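Uncharacterized protein (Bacteroides ovatus, PDB 4IRT) is of unknown function but, as a putative neuraminidase with a BNR-repeat beta-propeller, may act on sialylated glycans. Local coordinates at residues 221-225 against 236-240; 251-257 against 316-320; 263-269 against 280-286. All coordinates share one frame; numbering follows the deposited sequence.

Interaction 1 (221-225 against 236-240). With EDO (1,2-ethanediol), chain M.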
loop_
_atom_site.group_PDB
_atom_site.type_symbol
_atom_site.label_atom_id
_atom_site.label_comp_id
_atom_site.label_asym_id
_atom_site.label_seq_id
_atom_site.Cartn_x
_atom_site.Cartn_y
_atom_site.Cartn_z
ATOM N N TRP A 221 -5.967 -19.915 6.509
ATOM C CA TRP A 221 -4.711 -19.177 6.612
ATOM C C TRP A 221 -3.614 -20.066 7.183
ATOM O O TRP A 221 -3.891 -20.876 8.061
ATOM C CB TRP A 221 -4.917 -17.931 7.489
ATOM C CG TRP A 221 -5.774 -16.927 6.778
ATOM C CD1 TRP A 221 -7.155 -16.894 6.742
ATOM C CD2 TRP A 221 -5.325 -15.873 5.930
ATOM N NE1 TRP A 221 -7.584 -15.877 5.917
ATOM C CE2 TRP A 221 -6.486 -15.216 5.425
ATOM C CE3 TRP A 221 -4.052 -15.395 5.556
ATOM C CZ2 TRP A 221 -6.411 -14.122 4.576
ATOM C CZ3 TRP A 221 -3.976 -14.294 4.724
ATOM C CH2 TRP A 221 -5.157 -13.654 4.253
ATOM N N TYR A 222 -2.393 -19.910 6.655
ATOM C CA TYR A 222 -1.227 -20.756 6.971
ATOM C C TYR A 222 -0.007 -19.968 7.416
ATOM O O TYR A 222 0.158 -18.809 7.065
ATOM C CB TYR A 222 -0.860 -21.616 5.756
ATOM C CG TYR A 222 -1.852 -22.759 5.561
ATOM C CD1 TYR A 222 -3.077 -22.545 4.937
ATOM C CD2 TYR A 222 -1.575 -24.042 6.042
ATOM C CE1 TYR A 222 -3.993 -23.576 4.784
ATOM C CE2 TYR A 222 -2.476 -25.088 5.870
ATOM C CZ TYR A 222 -3.690 -24.848 5.248
ATOM O OH TYR A 222 -4.616 -25.867 5.117
ATOM N N LYS A 223 0.855 -20.639 8.170
ATOM C CA LYS A 223 2.188 -20.147 8.450
ATOM C C LYS A 223 3.116 -20.665 7.357
ATOM O O LYS A 223 2.780 -21.624 6.658
ATOM C CB LYS A 223 2.658 -20.655 9.811
ATOM C CG LYS A 223 1.762 -20.238 10.976
ATOM C CD LYS A 223 2.434 -20.525 12.315
ATOM C CE LYS A 223 1.574 -20.085 13.486
ATOM N NZ LYS A 223 2.273 -20.078 14.808
ATOM N N THR A 224 4.278 -20.038 7.232
ATOM C CA THR A 224 5.296 -20.473 6.267
ATOM C C THR A 224 5.736 -21.916 6.517
ATOM O O THR A 224 6.115 -22.647 5.576
ATOM C CB THR A 224 6.578 -19.621 6.332
ATOM O OG1 THR A 224 7.120 -19.688 7.653
ATOM C CG2 THR A 224 6.324 -18.165 5.907
ATOM N N SER A 225 5.737 -22.292 7.787
ATOM C CA SER A 225 6.198 -23.586 8.220
ATOM C C SER A 225 5.128 -24.674 8.016
ATOM O O SER A 225 5.359 -25.835 8.340
ATOM C CB SER A 225 6.664 -23.516 9.687
ATOM O OG SER A 225 5.765 -22.766 10.508
ATOM N N SER A 236 -0.572 -14.544 20.713
ATOM C CA SER A 236 0.010 -15.801 21.116
ATOM C C SER A 236 0.299 -16.780 19.982
ATOM O O SER A 236 1.287 -17.490 20.079
ATOM C CB SER A 236 -0.859 -16.490 22.173
ATOM O OG SER A 236 -2.104 -16.844 21.614
ATOM N N ASN A 237 -0.533 -16.837 18.943
ATOM C CA ASN A 237 -0.376 -17.860 17.889
ATOM C C ASN A 237 0.170 -17.337 16.574
ATOM O O ASN A 237 0.446 -18.125 15.654
ATOM C CB ASN A 237 -1.696 -18.660 17.672
ATOM C CG ASN A 237 -2.855 -17.791 17.207
ATOM O OD1 ASN A 237 -2.927 -16.612 17.533
ATOM N ND2 ASN A 237 -3.766 -18.375 16.441
ATOM N N ALA A 238 0.337 -16.023 16.477
ATOM C CA ALA A 238 0.833 -15.429 15.236
ATOM C C ALA A 238 2.225 -15.960 14.910
ATOM O O ALA A 238 3.011 -16.227 15.820
ATOM C CB ALA A 238 0.883 -13.922 15.364
ATOM N N GLU A 239 2.526 -16.044 13.613
ATOM C CA GLU A 239 3.858 -16.313 13.152
ATOM C C GLU A 239 4.650 -15.008 13.210
ATOM O O GLU A 239 4.261 -14.024 12.589
ATOM C CB GLU A 239 3.880 -16.878 11.724
ATOM C CG GLU A 239 5.315 -17.172 11.272
ATOM C CD GLU A 239 5.465 -17.783 9.898
ATOM O OE1 GLU A 239 4.456 -17.999 9.166
ATOM O OE2 GLU A 239 6.654 -18.051 9.560
ATOM N N TYR A 240 5.783 -15.014 13.914
ATOM C CA TYR A 240 6.659 -13.853 13.965
ATOM C C TYR A 240 7.711 -13.918 12.870
ATOM O O TYR A 240 8.674 -14.686 12.946
ATOM C CB TYR A 240 7.250 -13.695 15.376
ATOM C CG TYR A 240 6.129 -13.254 16.310
ATOM C CD1 TYR A 240 5.217 -14.190 16.831
ATOM C CD2 TYR A 240 5.902 -11.910 16.563
ATOM C CE1 TYR A 240 4.134 -13.788 17.611
ATOM C CE2 TYR A 240 4.837 -11.499 17.369
ATOM C CZ TYR A 240 3.955 -12.443 17.882
ATOM O OH TYR A 240 2.887 -12.012 18.633
HETATM C C1 EDO M . 2.341 -23.292 3.955
HETATM O O1 EDO M . 2.063 -21.877 3.880
HETATM C C2 EDO M . 2.883 -23.872 2.650
HETATM O O2 EDO M . 4.099 -23.202 2.296
#
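Asn237, Glu239 and their neighbours run into the outermost strand, 239-242, of one four-stranded propeller sheet, and they face the loop 221-225 that follows strand 206-214 of the same sheet. The contact ties this long connection back onto the edge of its own blade. Asn237 takes part through its backbone. Its O accepts a hydrogen bond from Lys223 NZ at 2.8 Å, with the amine tilted 34° from the carbonyl plane. The Asn237 side chain is held separately, its OD1 bonded to the backbone N of Lys234. Ala238 turns its methyl away from the loop, onto Ile233 and Trp195. Glu239 has the largest share of the contact. Its CG stands anti to the backbone N (chi1 -179°) and the chain stays extended, which carries the carboxylate across to the loop. The extended Lys223 side chain runs the other way alongside it, and Lys223 CD lies 4.0 Å from Glu239 CB. The two charged ends therefore pass each other, with Lys223 NZ 6.4 Å from Glu239 OE1. The carboxylate instead grips Thr224 with both oxygens, each used on its syn side. Thr224 N gives a nearly straight bond to Glu239 OE1 (2.8 Å, 164°). Glu239 OE2 also accepts from Trp290 NE1 of the next sheet, so this acid bridges two blades. A 1,2-ethanediol, probably from the crystallisation liquor, donates through O1 to Lys223 O at 2.9 Å. The shortest bond of the contact is Thr224 OG1 to Glu239 OE2, 2.6 Å.

Interaction 2 (251-257 against 316-320)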
loop_
_atom_site.group_PDB
_atom_site.type_symbol
_atom_site.label_atom_id
_atom_site.label_comp_id
_atom_site.label_asym_id
_atom_site.label_seq_id
_atom_site.Cartn_x
_atom_site.Cartn_y
_atom_site.Cartn_z
ATOM N N ILE A 251 7.894 1.355 12.396
ATOM C CA ILE A 251 6.780 2.114 11.820
ATOM C C ILE A 251 5.657 1.158 11.481
ATOM O O ILE A 251 5.868 -0.055 11.322
ATOM C CB ILE A 251 7.253 2.928 10.586
ATOM C CG1 ILE A 251 6.193 3.919 10.054
ATOM C CG2 ILE A 251 7.723 2.002 9.484
ATOM C CD1 ILE A 251 5.766 4.977 11.046
ATOM N N ASN A 252 4.449 1.702 11.428
ATOM C CA ASN A 252 3.263 0.946 11.037
ATOM C C ASN A 252 2.734 1.360 9.665
ATOM O O ASN A 252 2.922 2.505 9.262
ATOM C CB ASN A 252 2.136 1.129 12.057
ATOM C CG ASN A 252 1.845 2.575 12.359
ATOM O OD1 ASN A 252 2.614 3.243 13.026
ATOM N ND2 ASN A 252 0.721 3.077 11.856
ATOM N N GLN A 253 2.110 0.387 8.996
ATOM C CA GLN A 253 1.381 0.522 7.740
ATOM C C GLN A 253 2.373 0.798 6.610
ATOM O O GLN A 253 2.522 1.940 6.186
ATOM C CB GLN A 253 0.327 1.624 7.859
ATOM C CG GLN A 253 -0.615 1.715 6.693
ATOM C CD GLN A 253 -1.777 2.623 6.989
ATOM O OE1 GLN A 253 -1.608 3.678 7.585
ATOM N NE2 GLN A 253 -2.949 2.239 6.539
ATOM N N THR A 254 3.073 -0.241 6.165
ATOM C CA THR A 254 4.063 -0.090 5.103
ATOM C C THR A 254 3.555 -0.863 3.884
ATOM O O THR A 254 2.444 -0.592 3.407
ATOM C CB THR A 254 5.489 -0.488 5.544
ATOM O OG1 THR A 254 5.509 -1.862 5.966
ATOM C CG2 THR A 254 5.965 0.419 6.690
ATOM N N SER A 255 4.331 -1.815 3.373
ATOM C CA SER A 255 3.945 -2.529 2.173
ATOM C C SER A 255 4.700 -3.841 2.109
ATOM O O SER A 255 5.674 -4.078 2.859
ATOM C CB SER A 255 4.213 -1.681 0.906
ATOM O OG SER A 255 5.622 -1.648 0.603
HETATM N N MSE A 256 4.208 -4.734 1.269
HETATM C CA MSE A 256 4.856 -6.033 1.054
HETATM C C MSE A 256 4.671 -6.522 -0.367
HETATM O O MSE A 256 3.842 -6.021 -1.142
HETATM C CB MSE A 256 4.343 -7.052 2.088
HETATM C CG MSE A 256 2.935 -7.484 1.820
HETATM SE SE MSE A 256 2.441 -8.939 3.058
HETATM C CE MSE A 256 3.917 -10.161 2.859
ATOM N N SER A 257 5.484 -7.497 -0.726
ATOM C CA SER A 257 5.425 -8.085 -2.044
ATOM C C SER A 257 5.769 -9.576 -1.939
ATOM O O SER A 257 5.930 -10.124 -0.849
ATOM C CB SER A 257 6.386 -7.371 -2.998
ATOM O OG SER A 257 6.025 -7.537 -4.366
ATOM N N ARG A 316 7.638 5.756 4.134
ATOM C CA ARG A 316 7.444 4.323 4.173
ATOM C C ARG A 316 7.645 3.758 2.736
ATOM O O ARG A 316 7.299 4.402 1.747
ATOM C CB ARG A 316 6.079 3.998 4.712
ATOM C CG ARG A 316 5.992 4.350 6.179
ATOM C CD ARG A 316 4.601 4.250 6.726
ATOM N NE ARG A 316 3.750 5.273 6.143
ATOM C CZ ARG A 316 2.538 5.575 6.576
ATOM N NH1 ARG A 316 1.992 4.907 7.576
ATOM N NH2 ARG A 316 1.844 6.523 5.968
ATOM N N PRO A 317 8.265 2.585 2.627
ATOM C CA PRO A 317 8.750 2.131 1.337
ATOM C C PRO A 317 7.852 1.210 0.535
ATOM O O PRO A 317 6.897 0.615 1.062
ATOM C CB PRO A 317 10.029 1.397 1.727
ATOM C CG PRO A 317 9.687 0.768 3.027
ATOM C CD PRO A 317 8.877 1.829 3.740
ATOM N N ARG A 318 8.193 1.071 -0.740
ATOM C CA ARG A 318 7.606 0.027 -1.607
ATOM C C ARG A 318 8.741 -0.784 -2.216
ATOM O O ARG A 318 9.873 -0.301 -2.303
ATOM C CB ARG A 318 6.769 0.616 -2.748
ATOM C CG ARG A 318 5.488 1.357 -2.360
ATOM C CD ARG A 318 4.327 0.426 -2.294
ATOM N NE ARG A 318 3.008 1.017 -2.025
ATOM C CZ ARG A 318 1.937 0.818 -2.778
ATOM N NH1 ARG A 318 2.004 0.135 -3.929
ATOM N NH2 ARG A 318 0.786 1.340 -2.412
ATOM N N ILE A 319 8.425 -2.008 -2.635
ATOM C CA ILE A 319 9.391 -2.905 -3.257
ATOM C C ILE A 319 8.752 -3.683 -4.401
ATOM O O ILE A 319 7.543 -3.990 -4.389
ATOM C CB ILE A 319 9.963 -3.943 -2.264
ATOM C CG1 ILE A 319 8.837 -4.628 -1.459
ATOM C CG2 ILE A 319 10.991 -3.326 -1.340
ATOM C CD1 ILE A 319 9.326 -5.823 -0.652
ATOM N N VAL A 320 9.573 -4.031 -5.378
ATOM C CA VAL A 320 9.226 -5.127 -6.291
ATOM C C VAL A 320 10.415 -6.080 -6.341
ATOM O O VAL A 320 11.562 -5.671 -6.125
ATOM C CB VAL A 320 8.810 -4.652 -7.694
ATOM C CG1 VAL A 320 7.514 -3.832 -7.608
ATOM C CG2 VAL A 320 9.927 -3.893 -8.401
HETATM O O HOH W 1 5.751 -2.756 -1.925
HETATM O O HOH W 2 5.165 -5.185 -5.088
#
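Ser255 and Pro317 meet where the first strands of two successive propeller sheets, 255-258 and 318-322, run side by side near the centre of the fold. The short segments 255-257 and 318-320 are almost parallel, with axes 6.3 Å apart and directions differing by 5°. They belong to different sheets, and side chains and water join them. The tight part lies at Arg316. Its CG and CD lie against the aliphatic atoms of Ile251 and Thr254, with Ile251 CG1 3.7 Å from Arg316 CD. The chain then bends at chi3 (-68°), which brings the guanidinium up to the backbone oxygens of Asn252 and Gln253. Arg316 NH1 donates to Asn252 O at 3.1 Å. That oxygen sits at the guanidinium edge, in its plane, and the donor nitrogen also lies in the carbonyl plane. Gln253 CB packs beside the same nitrogen, while the Gln253 amide stands nearly perpendicular to the guanidinium. Arg316 NE forms a salt bridge with Glu366. The bonds to Asn252 O and Glu366 limit the rotation of the group. Farther along, Ser255 OG donates to Pro317 O at 2.6 Å, and Ser255 CB lies 3.8 Å from Arg318 CD. The guanidinium of Arg318 is engaged elsewhere, by the backbone oxygens of Val22 and Arg24. From Ser255 onward the strands are joined more loosely. Ser257 CB approaches Ile319 CG1 only to 4.0 Å, and two ordered waters fill in for direct polar bonds. Water 1 donates to Ser255 OG itself and accepts from Ile319 N. Water 2 lies 2.6 Å from Ser257 OG and donates to Ile319 O at 2.8 Å.

Interaction 3 (263-269 against 280-286)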
loop_
_atom_site.group_PDB
_atom_site.type_symbol
_atom_site.label_atom_id
_atom_site.label_comp_id
_atom_site.label_asym_id
_atom_site.label_seq_id
_atom_site.Cartn_x
_atom_site.Cartn_y
_atom_site.Cartn_z
ATOM N N ASN A 263 7.373 -16.540 -2.354
ATOM C CA ASN A 263 8.094 -16.111 -1.142
ATOM C C ASN A 263 7.800 -14.625 -0.809
ATOM O O ASN A 263 7.857 -13.780 -1.706
ATOM C CB ASN A 263 9.591 -16.305 -1.309
ATOM C CG ASN A 263 9.969 -17.775 -1.380
ATOM O OD1 ASN A 263 9.409 -18.622 -0.673
ATOM N ND2 ASN A 263 10.862 -18.077 -2.262
ATOM N N PRO A 264 7.470 -14.323 0.472
ATOM C CA PRO A 264 7.054 -12.964 0.870
ATOM C C PRO A 264 8.227 -12.085 1.235
ATOM O O PRO A 264 9.196 -12.568 1.833
ATOM C CB PRO A 264 6.207 -13.190 2.128
ATOM C CG PRO A 264 6.837 -14.447 2.740
ATOM C CD PRO A 264 7.183 -15.304 1.534
ATOM N N TYR A 265 8.085 -10.799 0.924
ATOM C CA TYR A 265 9.062 -9.766 1.208
ATOM C C TYR A 265 8.339 -8.586 1.846
ATOM O O TYR A 265 7.304 -8.173 1.344
ATOM C CB TYR A 265 9.720 -9.265 -0.064
ATOM C CG TYR A 265 10.585 -10.278 -0.746
ATOM C CD1 TYR A 265 10.010 -11.306 -1.458
ATOM C CD2 TYR A 265 11.960 -10.208 -0.676
ATOM C CE1 TYR A 265 10.795 -12.253 -2.101
ATOM C CE2 TYR A 265 12.759 -11.154 -1.303
ATOM C CZ TYR A 265 12.167 -12.177 -2.011
ATOM O OH TYR A 265 12.922 -13.135 -2.661
ATOM N N ILE A 266 8.872 -8.064 2.956
ATOM C CA ILE A 266 8.216 -6.963 3.697
ATOM C C ILE A 266 9.195 -5.800 3.838
ATOM O O ILE A 266 10.304 -6.011 4.269
ATOM C CB ILE A 266 7.787 -7.422 5.096
ATOM C CG1 ILE A 266 6.849 -8.626 4.993
ATOM C CG2 ILE A 266 7.163 -6.252 5.866
ATOM C CD1 ILE A 266 6.747 -9.529 6.225
ATOM N N ALA A 267 8.776 -4.594 3.463
ATOM C CA ALA A 267 9.636 -3.404 3.506
ATOM C C ALA A 267 9.170 -2.446 4.591
ATOM O O ALA A 267 7.985 -2.108 4.686
ATOM C CB ALA A 267 9.644 -2.706 2.161
ATOM N N THR A 268 10.102 -2.032 5.437
ATOM C CA THR A 268 9.790 -1.178 6.554
ATOM C C THR A 268 11.058 -0.516 7.062
ATOM O O THR A 268 12.078 -0.469 6.343
ATOM C CB THR A 268 9.022 -1.938 7.690
ATOM O OG1 THR A 268 8.590 -1.008 8.674
ATOM C CG2 THR A 268 9.913 -3.003 8.371
ATOM N N TYR A 269 10.978 0.062 8.271
ATOM C CA TYR A 269 12.147 0.619 8.926
ATOM C C TYR A 269 12.083 0.520 10.460
ATOM O O TYR A 269 11.016 0.388 11.044
ATOM C CB TYR A 269 12.458 2.057 8.473
ATOM C CG TYR A 269 11.433 3.155 8.797
ATOM C CD1 TYR A 269 11.296 3.655 10.090
ATOM C CD2 TYR A 269 10.649 3.707 7.793
ATOM C CE1 TYR A 269 10.384 4.661 10.379
ATOM C CE2 TYR A 269 9.722 4.734 8.053
ATOM C CZ TYR A 269 9.585 5.196 9.340
ATOM O OH TYR A 269 8.695 6.201 9.638
ATOM N N TYR A 280 16.144 1.799 6.938
ATOM C CA TYR A 280 15.331 0.981 6.072
ATOM C C TYR A 280 15.744 -0.499 6.111
ATOM O O TYR A 280 16.932 -0.838 6.233
ATOM C CB TYR A 280 15.389 1.498 4.649
ATOM C CG TYR A 280 14.591 2.737 4.356
ATOM C CD1 TYR A 280 13.191 2.693 4.294
ATOM C CD2 TYR A 280 15.225 3.979 4.101
ATOM C CE1 TYR A 280 12.450 3.804 3.971
ATOM C CE2 TYR A 280 14.459 5.122 3.799
ATOM C CZ TYR A 280 13.097 5.016 3.725
ATOM O OH TYR A 280 12.277 6.075 3.384
ATOM N N ARG A 281 14.741 -1.373 6.060
ATOM C CA ARG A 281 14.894 -2.801 6.202
ATOM C C ARG A 281 14.080 -3.553 5.180
ATOM O O ARG A 281 13.035 -3.087 4.752
ATOM C CB ARG A 281 14.341 -3.236 7.566
ATOM C CG ARG A 281 14.851 -2.394 8.710
ATOM C CD ARG A 281 16.294 -2.692 9.081
ATOM N NE ARG A 281 16.751 -1.793 10.154
ATOM C CZ ARG A 281 17.734 -2.054 11.017
ATOM N NH1 ARG A 281 18.409 -3.179 10.909
ATOM N NH2 ARG A 281 18.061 -1.173 11.967
ATOM N N ILE A 282 14.529 -4.763 4.867
ATOM C CA ILE A 282 13.694 -5.759 4.221
ATOM C C ILE A 282 13.687 -7.054 5.050
ATOM O O ILE A 282 14.718 -7.456 5.595
ATOM C CB ILE A 282 14.144 -5.983 2.746
ATOM C CG1 ILE A 282 13.083 -6.754 1.970
ATOM C CG2 ILE A 282 15.505 -6.672 2.666
ATOM C CD1 ILE A 282 13.223 -6.635 0.470
ATOM N N VAL A 283 12.518 -7.688 5.139
ATOM C CA VAL A 283 12.334 -8.958 5.843
ATOM C C VAL A 283 11.674 -9.894 4.840
ATOM O O VAL A 283 10.670 -9.541 4.238
ATOM C CB VAL A 283 11.437 -8.752 7.065
ATOM C CG1 VAL A 283 11.039 -10.054 7.747
ATOM C CG2 VAL A 283 12.062 -7.772 8.037
ATOM N N TRP A 284 12.197 -11.099 4.684
ATOM C CA TRP A 284 11.637 -12.043 3.732
ATOM C C TRP A 284 11.856 -13.479 4.171
ATOM O O TRP A 284 12.709 -13.754 5.034
ATOM C CB TRP A 284 12.241 -11.825 2.336
ATOM C CG TRP A 284 13.648 -12.398 2.139
ATOM C CD1 TRP A 284 13.983 -13.579 1.505
ATOM C CD2 TRP A 284 14.887 -11.818 2.574
ATOM N NE1 TRP A 284 15.351 -13.757 1.537
ATOM C CE2 TRP A 284 15.925 -12.712 2.199
ATOM C CE3 TRP A 284 15.226 -10.649 3.278
ATOM C CZ2 TRP A 284 17.252 -12.452 2.460
ATOM C CZ3 TRP A 284 16.553 -10.395 3.522
ATOM C CH2 TRP A 284 17.556 -11.317 3.126
ATOM N N ASN A 285 11.064 -14.370 3.591
ATOM C CA ASN A 285 11.108 -15.789 3.913
ATOM C C ASN A 285 11.416 -16.550 2.642
ATOM O O ASN A 285 10.817 -16.260 1.615
ATOM C CB ASN A 285 9.767 -16.253 4.469
ATOM C CG ASN A 285 9.799 -17.699 4.942
ATOM O OD1 ASN A 285 9.598 -18.625 4.155
ATOM N ND2 ASN A 285 10.090 -17.890 6.225
ATOM N N ASP A 286 12.379 -17.461 2.715
ATOM C CA ASP A 286 12.881 -18.197 1.539
ATOM C C ASP A 286 12.213 -19.570 1.348
ATOM O O ASP A 286 12.600 -20.369 0.469
ATOM C CB ASP A 286 14.415 -18.313 1.594
ATOM C CG ASP A 286 14.913 -19.118 2.773
ATOM O OD1 ASP A 286 14.108 -19.850 3.392
ATOM O OD2 ASP A 286 16.129 -19.022 3.080
HETATM O O HOH W 3 7.640 -18.605 2.241
#
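Asn263 and Asn285 meet at the open end of an antiparallel beta hairpin, formed by the two middle strands, 264-271 and 278-285, of a four-stranded propeller sheet. Asn263 lies just before the first of these strands, and its CB rests 3.2 Å from Asn285 O. A water donates to Asn285 OD1 and, weakly, to Asn263 OD1, so it joins the two amides. Pro264 lays its ring beside Asn285, CG 3.9 Å from CB of the asparagine. Pro264 O accepts from Asn285 N and also receives the CA-H of Trp284. Tyr265 pairs with Trp284 at a non-hydrogen-bonded position. Trp284 CB lies over one face of the Tyr265 ring, 3.9 Å from its centroid, a CH-pi contact. A chi1 of 78° sets Trp284 CG between the backbone N and the carbonyl carbon, and the indole leads away from the neighbouring strand. The indole and phenol planes are nearly parallel, 7° apart, but slid so far that they barely overlap. At the Tyr265 ring edge lies Ile282 CD1, 4.0 Å from Tyr265 CD2. Ile266 and Val283 form a hydrogen-bonded pair with bonds both ways, Ile266 N to Val283 O being 2.7 Å. Their side chains share the sheet face with Thr268 and Arg281, where Ile266 and Thr268 also touch Ile209 of the preceding sheet. Ala267 sits opposite Ile282 on the other face, and both touch Ile319 of the following sheet. Thr268 and Arg281 again exchange two backbone bonds. The Arg281 side chain bends at chi2 and ends in a salt bridge with Glu272. Tyr269 pairs with Tyr280 on the face that carries Tyr265, the rings set obliquely, with Tyr269 CD2 4.2 Å from Tyr280 CE1.

In the fold
Interactions 2 and 3 are buried, while interaction 1 is only partly buried, its centre about 22 Å from the centre of the chain. Interaction 3 joins the two middle strands of one blade through regular backbone bonds and apolar faces. Interaction 2 joins that blade's first strand to the next blade with an arginine, a serine and waters. The two share a sheet: strands 255-258 and 264-271 are neighbours, and Ser257 N probably bonds to Tyr265 O at 2.8 Å. Interaction 1 belongs to the preceding blade and relies on charged side chains reaching backbone and hydroxyl groups. It touches interaction 3 where Thr224 CG2 packs 3.6 Å from Asn285 CG, but does not touch interaction 2.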